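Local structure of putative phosphohistidine phosphatase, SixA (Nakamurella multipartita, 4HBZ) at residues A72-T77 / L116-A121; D64-S69 / I83-R88; D149-F154 / A176-V181. The protein probably removes phosphate groups from phosphohistidine or related phosphorylated substrates, as a member of the histidine phosphatase superfamily. All blocks are in the same frame, centred on the assembly; numbering follows the deposited sequence. Where two conformers were deposited one is given.

Interaction 1 (A72-T77 / L116-A121)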
ATOM      1  N   ALA A  72       7.151 -14.448  -3.301  1.00 12.35           N
ATOM      2  CA  ALA A  72       8.341 -13.984  -4.067  1.00 13.38           C
ATOM      3  C   ALA A  72       8.043 -12.655  -4.793  1.00 12.60           C
ATOM      4  O   ALA A  72       8.848 -11.752  -4.807  1.00 12.43           O
ATOM      5  CB  ALA A  72       8.828 -15.034  -5.032  1.00 13.45           C
ATOM      6  N   ARG A  73       6.874 -12.533  -5.400  1.00 12.32           N
ATOM      7  CA  ARG A  73       6.609 -11.386  -6.241  1.00 11.89           C
ATOM      8  C   ARG A  73       6.480 -10.088  -5.495  1.00 11.76           C
ATOM      9  O   ARG A  73       6.850  -9.017  -6.000  1.00 12.79           O
ATOM     10  CB  ARG A  73       5.391 -11.634  -7.145  1.00 11.71           C
ATOM     11  CG  ARG A  73       4.058 -11.925  -6.422  1.00 11.37           C
ATOM     12  CD  ARG A  73       3.068 -12.498  -7.427  1.00 12.31           C
ATOM     13  NE  ARG A  73       1.766 -12.897  -6.883  1.00 12.04           N
ATOM     14  CZ  ARG A  73       1.475 -14.129  -6.428  1.00 12.68           C
ATOM     15  NH1 ARG A  73       2.425 -15.059  -6.220  1.00 12.87           N
ATOM     16  NH2 ARG A  73       0.225 -14.442  -6.148  1.00 13.18           N
ATOM     17  N   THR A  74       5.950 -10.145  -4.276  1.00 11.31           N
ATOM     18  CA  THR A  74       5.887  -8.992  -3.396  1.00 11.35           C
ATOM     19  C   THR A  74       7.287  -8.665  -2.813  1.00 11.66           C
ATOM     20  O   THR A  74       7.717  -7.530  -2.797  1.00 12.41           O
ATOM     21  CB  THR A  74       4.826  -9.220  -2.288  1.00 12.12           C
ATOM     22  OG1 THR A  74       4.936 -10.569  -1.830  1.00 12.41           O
ATOM     23  CG2 THR A  74       3.416  -9.037  -2.852  1.00 11.72           C
ATOM     24  N   ARG A  75       8.032  -9.682  -2.388  1.00 12.61           N
ATOM     25  CA  ARG A  75       9.429  -9.502  -1.948  1.00 12.88           C
ATOM     26  C   ARG A  75      10.274  -8.855  -3.046  1.00 12.63           C
ATOM     27  O   ARG A  75      11.031  -7.920  -2.758  1.00 13.72           O
ATOM     28  CB  ARG A  75      10.052 -10.838  -1.543  1.00 14.56           C
ATOM     29  CG  ARG A  75       9.480 -11.445  -0.295  1.00 14.94           C
ATOM     30  CD  ARG A  75      10.094 -12.831  -0.044  1.00 17.11           C
ATOM     31  NE  ARG A  75       9.602 -13.481   1.161  1.00 17.73           N
ATOM     32  CZ  ARG A  75      10.103 -13.311   2.395  1.00 19.71           C
ATOM     33  NH1 ARG A  75      11.187 -12.549   2.623  1.00 19.99           N
ATOM     34  NH2 ARG A  75       9.545 -13.983   3.396  1.00 23.56           N
ATOM     35  N   GLN A  76      10.122  -9.350  -4.258  1.00 12.83           N
ATOM     36  CA  GLN A  76      10.901  -8.860  -5.382  1.00 13.43           C
ATOM     37  C   GLN A  76      10.489  -7.457  -5.773  1.00 13.50           C
ATOM     38  O   GLN A  76      11.320  -6.628  -6.168  1.00 12.92           O
ATOM     39  CB  GLN A  76      10.765  -9.807  -6.583  1.00 13.59           C
ATOM     40  CG  GLN A  76      11.537 -11.103  -6.349  1.00 15.36           C
ATOM     41  CD  GLN A  76      11.270 -12.148  -7.405  1.00 16.98           C
ATOM     42  OE1 GLN A  76      10.612 -11.882  -8.391  1.00 19.60           O
ATOM     43  NE2 GLN A  76      11.743 -13.384  -7.186  1.00 19.28           N
ATOM     44  N   THR A  77       9.211  -7.143  -5.687  1.00 11.59           N
ATOM     45  CA  THR A  77       8.763  -5.780  -5.923  1.00 11.31           C
ATOM     46  C   THR A  77       9.428  -4.844  -4.935  1.00 12.63           C
ATOM     47  O   THR A  77       9.994  -3.833  -5.310  1.00 12.25           O
ATOM     48  CB  THR A  77       7.228  -5.692  -5.782  1.00 11.53           C
ATOM     49  OG1 THR A  77       6.601  -6.443  -6.822  1.00 12.22           O
ATOM     50  CG2 THR A  77       6.791  -4.282  -5.838  1.00 12.21           C
ATOM     51  N   LEU A 116       4.833   1.682   4.054  1.00 10.55           N
ATOM     52  CA  LEU A 116       4.558   1.068   2.772  1.00 10.55           C
ATOM     53  C   LEU A 116       4.020  -0.343   3.006  1.00 10.96           C
ATOM     54  O   LEU A 116       4.641  -1.114   3.740  1.00 11.63           O
ATOM     55  CB  LEU A 116       5.872   1.001   1.990  1.00 11.35           C
ATOM     56  CG  LEU A 116       5.827   0.202   0.668  1.00 10.98           C
ATOM     57  CD1 LEU A 116       4.829   0.781  -0.345  1.00 10.66           C
ATOM     58  CD2 LEU A 116       7.221   0.106   0.025  1.00 12.45           C
ATOM     59  N   VAL A 117       2.963  -0.679   2.306  1.00 10.20           N
ATOM     60  CA  VAL A 117       2.387  -2.020   2.290  1.00 10.40           C
ATOM     61  C   VAL A 117       2.542  -2.589   0.897  1.00 10.82           C
ATOM     62  O   VAL A 117       2.118  -1.946  -0.044  1.00 11.11           O
ATOM     63  CB  VAL A 117       0.906  -2.017   2.684  1.00 10.80           C
ATOM     64  CG1 VAL A 117       0.279  -3.415   2.658  1.00 12.05           C
ATOM     65  CG2 VAL A 117       0.701  -1.359   4.063  1.00 12.72           C
ATOM     66  N   VAL A 118       3.143  -3.776   0.737  1.00 10.48           N
ATOM     67  CA  VAL A 118       3.280  -4.416  -0.559  1.00 10.87           C
ATOM     68  C   VAL A 118       2.500  -5.725  -0.507  1.00 10.66           C
ATOM     69  O   VAL A 118       2.832  -6.657   0.223  1.00 11.07           O
ATOM     70  CB  VAL A 118       4.765  -4.654  -0.910  1.00 11.10           C
ATOM     71  CG1 VAL A 118       4.870  -5.182  -2.338  1.00 12.01           C
ATOM     72  CG2 VAL A 118       5.601  -3.347  -0.772  1.00 11.83           C
ATOM     73  N   GLY A 119       1.408  -5.735  -1.239  1.00 10.06           N
ATOM     74  CA  GLY A 119       0.545  -6.897  -1.228  1.00 10.20           C
ATOM     75  C   GLY A 119      -0.113  -7.198  -2.551  1.00 10.40           C
ATOM     76  O   GLY A 119       0.427  -6.943  -3.621  1.00 11.01           O
ATOM     77  N   HIS A 120      -1.319  -7.782  -2.468  1.00 10.97           N
ATOM     78  CA  HIS A 120      -2.001  -8.345  -3.613  1.00 10.51           C
ATOM     79  C   HIS A 120      -3.381  -7.708  -3.811  1.00 10.60           C
ATOM     80  O   HIS A 120      -4.039  -7.326  -2.823  1.00 11.26           O
ATOM     81  CB  HIS A 120      -2.261  -9.860  -3.374  1.00 10.60           C
ATOM     82  CG  HIS A 120      -1.024 -10.647  -3.048  1.00 10.75           C
ATOM     83  ND1 HIS A 120      -0.305 -11.296  -4.026  1.00 12.19           N
ATOM     84  CD2 HIS A 120      -0.323 -10.798  -1.892  1.00 12.48           C
ATOM     85  CE1 HIS A 120       0.777 -11.848  -3.474  1.00 13.17           C
ATOM     86  NE2 HIS A 120       0.776 -11.575  -2.185  1.00 12.59           N
ATOM     87  N   ALA A 121      -3.834  -7.616  -5.042  1.00 11.22           N
ATOM     88  CA  ALA A 121      -5.216  -7.378  -5.335  1.00 11.63           C
ATOM     89  C   ALA A 121      -6.021  -8.642  -5.126  1.00 13.32           C
ATOM     90  O   ALA A 121      -5.486  -9.712  -5.279  1.00 16.07           O
ATOM     91  CB  ALA A 121      -5.395  -6.887  -6.735  1.00 12.22           C
TER
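Thr74 and Val118 mark the place where helix 72-77 passes strand 116-119, their CA atoms 6.0 Å apart. The two short segments run roughly antiparallel, at 143°, and their axes approach to 8.0 Å. This is helix-on-sheet packing in the alpha/beta fold of the histidine phosphatases, and it illustrates how such a fold can bring a helix side chain and the residue just beyond a strand end to one spot. Val118 CG1 packs 4.0 Å from Thr74 CB, with Thr74 O also close, and meets Thr77 CG2. One step past the strand, the His120 ring takes over. The methyl CG2 of Thr74 sits over a face of that ring, a CH-pi contact with 4.1 Å to the centroid, while His120 NE2 is hydrogen-bonded to Ser69 OG. Arg73 approaches the same ring from its edge, with NE near the ring plane and 3.7 Å from CE1. His120 CE1 in turn stands over a face of the Arg73 guanidinium, toward its rim, and the two planes are 81° apart. Arg73 CG lies between the backbone N and the carbonyl carbon (chi1 60°), and the chain runs extended from there to NE. NH2 then forms a salt bridge to Asp36. An alanine in place of Arg73 would probably leave Asp36 without this salt-bridge partner and open a gap beside the edge of the His120 ring. His27 also meets the ring, and the grouping is consistent with the phosphate pocket of this family. Behind it, Thr77 OG1 donates to Arg73 O at 2.7 Å, alongside the backbone N of the same threonine, and OG1 is also hydrogen-bonded to Ala28 N.

Interaction 2 (D64-S69 / I83-R88)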
ATOM      1  N   ASP A  64       9.554   4.496   6.557  1.00 12.49           N
ATOM      2  CA  ASP A  64      10.072   4.053   7.851  1.00 13.23           C
ATOM      3  C   ASP A  64       9.919   2.558   8.074  1.00 13.00           C
ATOM      4  O   ASP A  64      10.795   1.912   8.680  1.00 14.44           O
ATOM      5  CB  ASP A  64       9.430   4.792   9.020  1.00 14.15           C
ATOM      6  CG  ASP A  64       9.655   6.282   8.936  1.00 16.06           C
ATOM      7  OD1 ASP A  64      10.861   6.694   8.931  1.00 17.99           O
ATOM      8  OD2 ASP A  64       8.657   7.037   8.815  1.00 16.50           O
ATOM      9  N   VAL A  65       8.796   2.014   7.615  0.50 12.33           N
ATOM     10  CA  VAL A  65       8.415   0.619   7.875  0.50 12.13           C
ATOM     11  C   VAL A  65       7.697   0.067   6.646  0.50 11.73           C
ATOM     12  O   VAL A  65       6.874   0.765   6.048  0.50 11.53           O
ATOM     13  CB  VAL A  65       7.470   0.540   9.095  0.50 11.75           C
ATOM     14  CG1 VAL A  65       7.008  -0.870   9.356  0.50 11.71           C
ATOM     15  CG2 VAL A  65       8.155   1.124  10.333  0.50 11.79           C
ATOM     16  N   VAL A  66       8.030  -1.163   6.259  1.00 11.88           N
ATOM     17  CA  VAL A  66       7.343  -1.837   5.163  1.00 11.98           C
ATOM     18  C   VAL A  66       6.678  -3.063   5.794  1.00 11.72           C
ATOM     19  O   VAL A  66       7.289  -3.763   6.635  1.00 13.06           O
ATOM     20  CB  VAL A  66       8.321  -2.323   4.094  1.00 12.55           C
ATOM     21  CG1 VAL A  66       7.578  -2.971   2.942  1.00 13.50           C
ATOM     22  CG2 VAL A  66       9.124  -1.149   3.576  1.00 12.52           C
ATOM     23  N   VAL A  67       5.422  -3.285   5.396  1.00 11.58           N
ATOM     24  CA  VAL A  67       4.704  -4.554   5.676  1.00 11.49           C
ATOM     25  C   VAL A  67       4.546  -5.224   4.307  1.00 10.89           C
ATOM     26  O   VAL A  67       3.954  -4.625   3.372  1.00 11.25           O
ATOM     27  CB  VAL A  67       3.353  -4.363   6.377  1.00 12.15           C
ATOM     28  CG1 VAL A  67       2.852  -5.709   6.862  1.00 13.97           C
ATOM     29  CG2 VAL A  67       3.462  -3.341   7.539  1.00 13.92           C
ATOM     30  N   CYS A  68       5.060  -6.451   4.157  1.00 11.23           N
ATOM     31  CA  CYS A  68       5.166  -7.075   2.856  1.00 11.43           C
ATOM     32  C   CYS A  68       4.706  -8.526   2.879  1.00 11.39           C
ATOM     33  O   CYS A  68       5.102  -9.277   3.743  1.00 11.90           O
ATOM     34  CB  CYS A  68       6.626  -7.012   2.401  1.00 12.04           C
ATOM     35  SG  CYS A  68       6.958  -7.529   0.691  1.00 13.54           S
ATOM     36  N   SER A  69       3.869  -8.904   1.923  1.00 11.81           N
ATOM     37  CA  SER A  69       3.551 -10.315   1.709  1.00 11.37           C
ATOM     38  C   SER A  69       4.819 -11.147   1.504  1.00 11.78           C
ATOM     39  O   SER A  69       5.792 -10.712   0.896  1.00 11.93           O
ATOM     40  CB  SER A  69       2.667 -10.443   0.476  1.00 11.71           C
ATOM     41  OG  SER A  69       2.501 -11.776   0.103  1.00 11.82           O
ATOM     42  N   ILE A  83      14.049   0.750  -1.710  1.00 15.65           N
ATOM     43  CA  ILE A  83      13.742   1.258  -0.395  1.00 16.64           C
ATOM     44  C   ILE A  83      14.387   0.411   0.689  1.00 18.31           C
ATOM     45  O   ILE A  83      14.169  -0.813   0.732  1.00 19.25           O
ATOM     46  CB  ILE A  83      12.225   1.329  -0.260  1.00 16.23           C
ATOM     47  CG1 ILE A  83      11.661   2.411  -1.221  1.00 16.25           C
ATOM     48  CG2 ILE A  83      11.772   1.672   1.178  1.00 17.62           C
ATOM     49  CD1 ILE A  83      10.159   2.375  -1.428  1.00 16.70           C
ATOM     50  N   SER A  84      15.186   1.070   1.522  0.50 19.56           N
ATOM     51  CA  SER A  84      15.844   0.470   2.665  0.50 20.93           C
ATOM     52  C   SER A  84      15.044   0.976   3.859  0.50 21.79           C
ATOM     53  O   SER A  84      15.005   2.180   4.154  0.50 23.56           O
ATOM     54  CB  SER A  84      17.320   0.908   2.716  0.50 21.97           C
ATOM     55  OG  SER A  84      17.999   0.355   3.827  0.50 23.78           O
ATOM     56  N   ALA A  85      14.363   0.071   4.524  1.00 22.39           N
ATOM     57  CA  ALA A  85      13.587   0.419   5.700  1.00 21.73           C
ATOM     58  C   ALA A  85      13.476  -0.860   6.503  1.00 22.89           C
ATOM     59  O   ALA A  85      13.913  -1.901   6.062  1.00 28.49           O
ATOM     60  CB  ALA A  85      12.214   0.946   5.310  1.00 20.97           C
ATOM     61  N   GLN A  86      12.916  -0.801   7.674  1.00 22.18           N
ATOM     62  CA  GLN A  86      12.686  -2.053   8.389  1.00 23.54           C
ATOM     63  C   GLN A  86      11.495  -2.742   7.713  1.00 19.44           C
ATOM     64  O   GLN A  86      10.521  -2.073   7.392  1.00 19.02           O
ATOM     65  CB  GLN A  86      12.458  -1.828   9.875  1.00 28.98           C
ATOM     66  CG  GLN A  86      11.405  -0.834  10.282  1.00 34.10           C
ATOM     67  CD  GLN A  86      11.296  -0.667  11.832  1.00 40.48           C
ATOM     68  OE1 GLN A  86      10.841  -1.572  12.533  1.00 43.81           O
ATOM     69  NE2 GLN A  86      11.712   0.495  12.349  1.00 44.65           N
ATOM     70  N   VAL A  87      11.596  -4.046   7.495  1.00 17.25           N
ATOM     71  CA  VAL A  87      10.559  -4.798   6.774  1.00 16.79           C
ATOM     72  C   VAL A  87       9.952  -5.855   7.683  1.00 16.83           C
ATOM     73  O   VAL A  87      10.686  -6.567   8.390  1.00 18.06           O
ATOM     74  CB  VAL A  87      11.084  -5.457   5.498  1.00 18.88           C
ATOM     75  CG1 VAL A  87       9.936  -6.144   4.730  1.00 18.81           C
ATOM     76  CG2 VAL A  87      11.870  -4.486   4.647  1.00 20.88           C
ATOM     77  N   ARG A  88       8.624  -5.911   7.698  1.00 15.06           N
ATOM     78  CA  ARG A  88       7.854  -6.934   8.390  1.00 15.57           C
ATOM     79  C   ARG A  88       7.221  -7.810   7.320  1.00 15.72           C
ATOM     80  O   ARG A  88       6.248  -7.394   6.682  1.00 14.69           O
ATOM     81  CB  ARG A  88       6.805  -6.264   9.235  1.00 16.58           C
ATOM     82  CG  ARG A  88       7.391  -5.324  10.325  1.00 18.92           C
ATOM     83  CD  ARG A  88       6.434  -4.257  10.855  1.00 21.32           C
ATOM     84  NE  ARG A  88       5.451  -4.794  11.763  1.00 24.19           N
ATOM     85  CZ  ARG A  88       5.518  -4.767  13.104  1.00 24.73           C
ATOM     86  NH1 ARG A  88       4.537  -5.351  13.775  1.00 28.63           N
ATOM     87  NH2 ARG A  88       6.541  -4.237  13.773  1.00 26.82           N
TER
HETATM   88  O   HOH W   1      13.429   1.750   8.961  1.00 31.81           O
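Val66 lays its CB against CG2 of Val87, 4.2 Å away, and its own CG2 against Ala85 CB. Cys68 extends the same apolar row, with CB 4.1 Å from Val87 CG1. Underneath runs a parallel pairing of strands 65-69 and 86-88. Val66 uses both its backbone groups, N giving to Gln86 O at 2.9 Å and O receiving Arg88 N at 2.7 Å; the next rung is Cys68 N to Arg88 O, and the ladder runs on to Arg90. The opposite face carries Val65, Val67, Gln86 and Arg88, with Arg88 CD 3.7 Å from Val65 CG1. Gln86 CG is held between its backbone N and carbonyl carbon (chi1 52°), where it comes within 3.2 Å of Asp64 O. That same carbonyl takes a hydrogen bond from a water, which in turn accepts from Gln86 N and so carries the pairing one step back, ahead of the first direct bond. This is the parallel strand pair of a beta-alpha-beta unit. Its connecting helix 72-81 covers the Val66 and Val87 side through Leu78 and reaches Cys68 through Thr74; strand 86-90 is outermost in the chain's sheet, and strand 65-69 is flanked on its other side by strand 114-119.

Interaction 3 (D149-F154 / A176-V181)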
ATOM      1  N   ASP A 149     -12.879   6.853  -6.189  1.00 24.77           N
ATOM      2  CA  ASP A 149     -13.090   6.295  -7.534  1.00 24.37           C
ATOM      3  C   ASP A 149     -11.794   6.134  -8.322  1.00 21.88           C
ATOM      4  O   ASP A 149     -11.779   5.347  -9.231  1.00 19.24           O
ATOM      5  CB  ASP A 149     -14.106   7.126  -8.335  1.00 28.12           C
ATOM      6  CG  ASP A 149     -15.586   6.831  -7.947  1.00 34.46           C
ATOM      7  OD1 ASP A 149     -15.918   5.836  -7.218  1.00 38.27           O
ATOM      8  OD2 ASP A 149     -16.464   7.607  -8.408  1.00 40.30           O
ATOM      9  N   GLU A 150     -10.745   6.875  -8.004  1.00 21.72           N
ATOM     10  CA  GLU A 150      -9.431   6.677  -8.656  1.00 22.14           C
ATOM     11  C   GLU A 150      -8.875   5.288  -8.466  1.00 19.34           C
ATOM     12  O   GLU A 150      -7.996   4.845  -9.241  1.00 19.52           O
ATOM     13  CB  GLU A 150      -8.374   7.651  -8.129  1.00 26.40           C
ATOM     14  CG  GLU A 150      -8.721   9.081  -8.354  1.00 31.79           C
ATOM     15  CD  GLU A 150      -9.466   9.676  -7.180  1.00 34.61           C
ATOM     16  OE1 GLU A 150     -10.294   9.002  -6.452  1.00 34.81           O
ATOM     17  OE2 GLU A 150      -9.201  10.888  -7.017  1.00 47.51           O
ATOM     18  N   LEU A 151      -9.349   4.556  -7.456  1.00 16.99           N
ATOM     19  CA  LEU A 151      -8.879   3.205  -7.203  1.00 15.12           C
ATOM     20  C   LEU A 151      -9.476   2.150  -8.090  1.00 14.63           C
ATOM     21  O   LEU A 151      -9.137   0.953  -7.993  1.00 16.05           O
ATOM     22  CB  LEU A 151      -9.119   2.848  -5.711  1.00 14.07           C
ATOM     23  CG  LEU A 151      -8.452   3.783  -4.709  1.00 14.15           C
ATOM     24  CD1 LEU A 151      -9.075   3.604  -3.327  1.00 14.60           C
ATOM     25  CD2 LEU A 151      -6.971   3.544  -4.622  1.00 14.61           C
ATOM     26  N   ARG A 152     -10.361   2.559  -9.013  1.00 14.97           N
ATOM     27  CA  ARG A 152     -11.041   1.619  -9.845  1.00 16.25           C
ATOM     28  C   ARG A 152     -10.113   0.907 -10.823  1.00 16.05           C
ATOM     29  O   ARG A 152     -10.425  -0.201 -11.284  1.00 18.53           O
ATOM     30  CB  ARG A 152     -12.161   2.333 -10.600  1.00 16.96           C
ATOM     31  CG  ARG A 152     -11.712   3.347 -11.674  1.00 17.22           C
ATOM     32  CD  ARG A 152     -12.897   4.111 -12.194  1.00 18.48           C
ATOM     33  NE  ARG A 152     -12.588   5.073 -13.251  1.00 17.66           N
ATOM     34  CZ  ARG A 152     -12.100   6.290 -13.048  1.00 18.44           C
ATOM     35  NH1 ARG A 152     -11.857   6.758 -11.819  1.00 19.16           N
ATOM     36  NH2 ARG A 152     -11.869   7.083 -14.091  1.00 18.56           N
ATOM     37  N   HIS A 153      -9.000   1.548 -11.154  1.00 15.36           N
ATOM     38  CA  HIS A 153      -7.926   0.922 -11.919  1.00 15.51           C
ATOM     39  C   HIS A 153      -6.746   0.740 -11.007  1.00 14.14           C
ATOM     40  O   HIS A 153      -6.294   1.697 -10.358  1.00 15.47           O
ATOM     41  CB  HIS A 153      -7.555   1.802 -13.089  1.00 15.85           C
ATOM     42  CG  HIS A 153      -8.640   1.877 -14.108  1.00 17.25           C
ATOM     43  ND1 HIS A 153      -9.272   3.055 -14.419  1.00 19.65           N
ATOM     44  CD2 HIS A 153      -9.280   0.907 -14.818  1.00 20.13           C
ATOM     45  CE1 HIS A 153     -10.244   2.815 -15.281  1.00 18.79           C
ATOM     46  NE2 HIS A 153     -10.285   1.522 -15.530  1.00 22.29           N
ATOM     47  N   PHE A 154      -6.305  -0.504 -10.875  1.00 12.96           N
ATOM     48  CA  PHE A 154      -5.257  -0.804  -9.916  1.00 12.06           C
ATOM     49  C   PHE A 154      -4.479  -2.009 -10.392  1.00 11.94           C
ATOM     50  O   PHE A 154      -4.398  -3.059  -9.730  1.00 13.61           O
ATOM     51  CB  PHE A 154      -5.862  -0.953  -8.484  1.00 11.30           C
ATOM     52  CG  PHE A 154      -4.942  -0.492  -7.373  1.00 11.06           C
ATOM     53  CD1 PHE A 154      -3.866  -1.254  -6.974  1.00 11.62           C
ATOM     54  CD2 PHE A 154      -5.120   0.726  -6.775  1.00 12.53           C
ATOM     55  CE1 PHE A 154      -3.000  -0.837  -5.984  1.00 11.03           C
ATOM     56  CE2 PHE A 154      -4.273   1.136  -5.780  1.00 11.93           C
ATOM     57  CZ  PHE A 154      -3.208   0.353  -5.378  1.00 11.37           C
ATOM     58  N   ALA A 176      -8.379   7.308   5.988  1.00 13.00           N
ATOM     59  CA  ALA A 176      -7.282   8.127   5.439  1.00 12.55           C
ATOM     60  C   ALA A 176      -7.793   8.751   4.151  1.00 14.07           C
ATOM     61  O   ALA A 176      -8.610   8.157   3.472  1.00 16.18           O
ATOM     62  CB  ALA A 176      -6.045   7.293   5.188  1.00 12.09           C
ATOM     63  N   GLU A 177      -7.240   9.899   3.810  1.00 14.23           N
ATOM     64  CA  GLU A 177      -7.631  10.601   2.592  1.00 15.18           C
ATOM     65  C   GLU A 177      -6.663  10.247   1.471  1.00 15.00           C
ATOM     66  O   GLU A 177      -5.443  10.187   1.667  1.00 14.86           O
ATOM     67  CB  GLU A 177      -7.549  12.103   2.826  1.00 18.47           C
ATOM     68  CG  GLU A 177      -8.638  12.617   3.780  1.00 24.08           C
ATOM     69  CD  GLU A 177      -8.620  14.139   3.809  1.00 32.58           C
ATOM     70  OE1 GLU A 177      -8.980  14.788   2.767  1.00 42.79           O
ATOM     71  OE2 GLU A 177      -8.180  14.678   4.839  1.00 41.88           O
ATOM     72  N   LEU A 178      -7.221  10.032   0.296  1.00 13.78           N
ATOM     73  CA  LEU A 178      -6.417   9.647  -0.852  1.00 13.55           C
ATOM     74  C   LEU A 178      -5.753  10.871  -1.436  1.00 13.64           C
ATOM     75  O   LEU A 178      -6.467  11.851  -1.814  1.00 16.10           O
ATOM     76  CB  LEU A 178      -7.305   8.982  -1.879  1.00 14.78           C
ATOM     77  CG  LEU A 178      -6.652   8.499  -3.167  1.00 15.27           C
ATOM     78  CD1 LEU A 178      -5.585   7.430  -2.897  1.00 15.63           C
ATOM     79  CD2 LEU A 178      -7.715   7.894  -4.048  1.00 16.76           C
ATOM     80  N   GLN A 179      -4.431  10.818  -1.565  1.00 13.17           N
ATOM     81  CA  GLN A 179      -3.633  11.899  -2.156  1.00 14.39           C
ATOM     82  C   GLN A 179      -3.403  11.691  -3.653  1.00 14.52           C
ATOM     83  O   GLN A 179      -3.492  12.652  -4.436  1.00 15.68           O
ATOM     84  CB  GLN A 179      -2.290  12.082  -1.418  1.00 15.82           C
ATOM     85  CG  GLN A 179      -2.410  12.342   0.086  1.00 18.30           C
ATOM     86  CD  GLN A 179      -3.361  13.472   0.384  1.00 23.00           C
ATOM     87  OE1 GLN A 179      -3.136  14.605  -0.058  1.00 28.09           O
ATOM     88  NE2 GLN A 179      -4.452  13.180   1.086  1.00 24.62           N
ATOM     89  N   LEU A 180      -3.053  10.467  -4.006  1.00 13.82           N
ATOM     90  CA  LEU A 180      -2.745  10.129  -5.382  1.00 15.46           C
ATOM     91  C   LEU A 180      -2.723   8.648  -5.602  1.00 13.75           C
ATOM     92  O   LEU A 180      -2.467   7.860  -4.686  1.00 13.44           O
ATOM     93  CB  LEU A 180      -1.453  10.769  -5.838  1.00 20.26           C
ATOM     94  CG  LEU A 180      -0.206  10.441  -5.135  1.00 24.25           C
ATOM     95  CD1 LEU A 180       0.576   9.456  -6.018  1.00 27.65           C
ATOM     96  CD2 LEU A 180       0.649  11.692  -4.931  1.00 27.05           C
ATOM     97  N   VAL A 181      -2.944   8.273  -6.868  1.00 13.28           N
ATOM     98  CA  VAL A 181      -2.750   6.918  -7.331  1.00 12.45           C
ATOM     99  C   VAL A 181      -1.751   7.020  -8.483  1.00 12.79           C
ATOM    100  O   VAL A 181      -1.997   7.764  -9.452  1.00 13.55           O
ATOM    101  CB  VAL A 181      -4.055   6.215  -7.740  1.00 13.33           C
ATOM    102  CG1 VAL A 181      -3.780   4.774  -8.196  1.00 13.45           C
ATOM    103  CG2 VAL A 181      -5.091   6.273  -6.624  1.00 13.90           C
TER
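Val181 meets the 149-154 segment through both methyls, though chiefly through one. Its CG2 lies 3.9 Å from Glu150 CB and equally near Leu151 CD2, the leucine and valine side chains crossing at about a right angle. The other branch, CG1, stands anti to the backbone N (chi1 -179°) and makes a looser contact with Phe154 CE2 at 4.4 Å. Leu178 is the second bearing. Its CD2 touches the acid end of Glu150, 3.7 Å from OE1, and also reaches Leu151 CG at 4.2 Å. The Glu150 and Leu178 side chains lie alongside, pointing opposite ways, the glutamate chain being bent at chi2 (92°), which turns CD back toward the leucine; OE1 has a weak hydrogen bond to Gly148 N. Leu178 and Val181 are three residues apart, yet both point to the 149-154 segment, because Gln179 and Leu180 together face Val161 of strand 159-164 in a classic beta bulge. The extra residue shifts the alternation of side chains on strand 177-182, the outermost strand at its end of the sheet, so that both apolar groups look the same way. Beyond these contacts, Leu178 also rests on Val132 of helix 123-138, Leu151 on Ala160, and Phe154 on Ile124 and Pro125. The segment opens with a short 3-10 turn, 149-151, tied by Asp149 O, which accepts from Arg152 N at 3.1 Å and from Arg152 NH1 at 2.9 Å. The two donors come from opposite faces of the carbonyl plane, NH1 standing 65° out of it.

From the N terminus, the first segment met is 64-69, followed by 72-77 and 83-88, and much later by 116-121. Interaction 2 closes the short loop through helix 72-81; interaction 1 opens within that loop and closes beyond it, so the two cross. They also touch, since Leu116 O lies 2.8 Å from Val67 N. Interaction 3 opens later, in series with both, and closes a loop through strand 159-164 and helix 171-174; its centre is about 22 Å from that of interaction 2. Interaction 1 sets helix 72-81 on inner strand 114-119, interaction 2 joins edge strand 86-90 to strand 65-69, and interaction 3 holds the 149-154 loop on the other edge strand, 177-182.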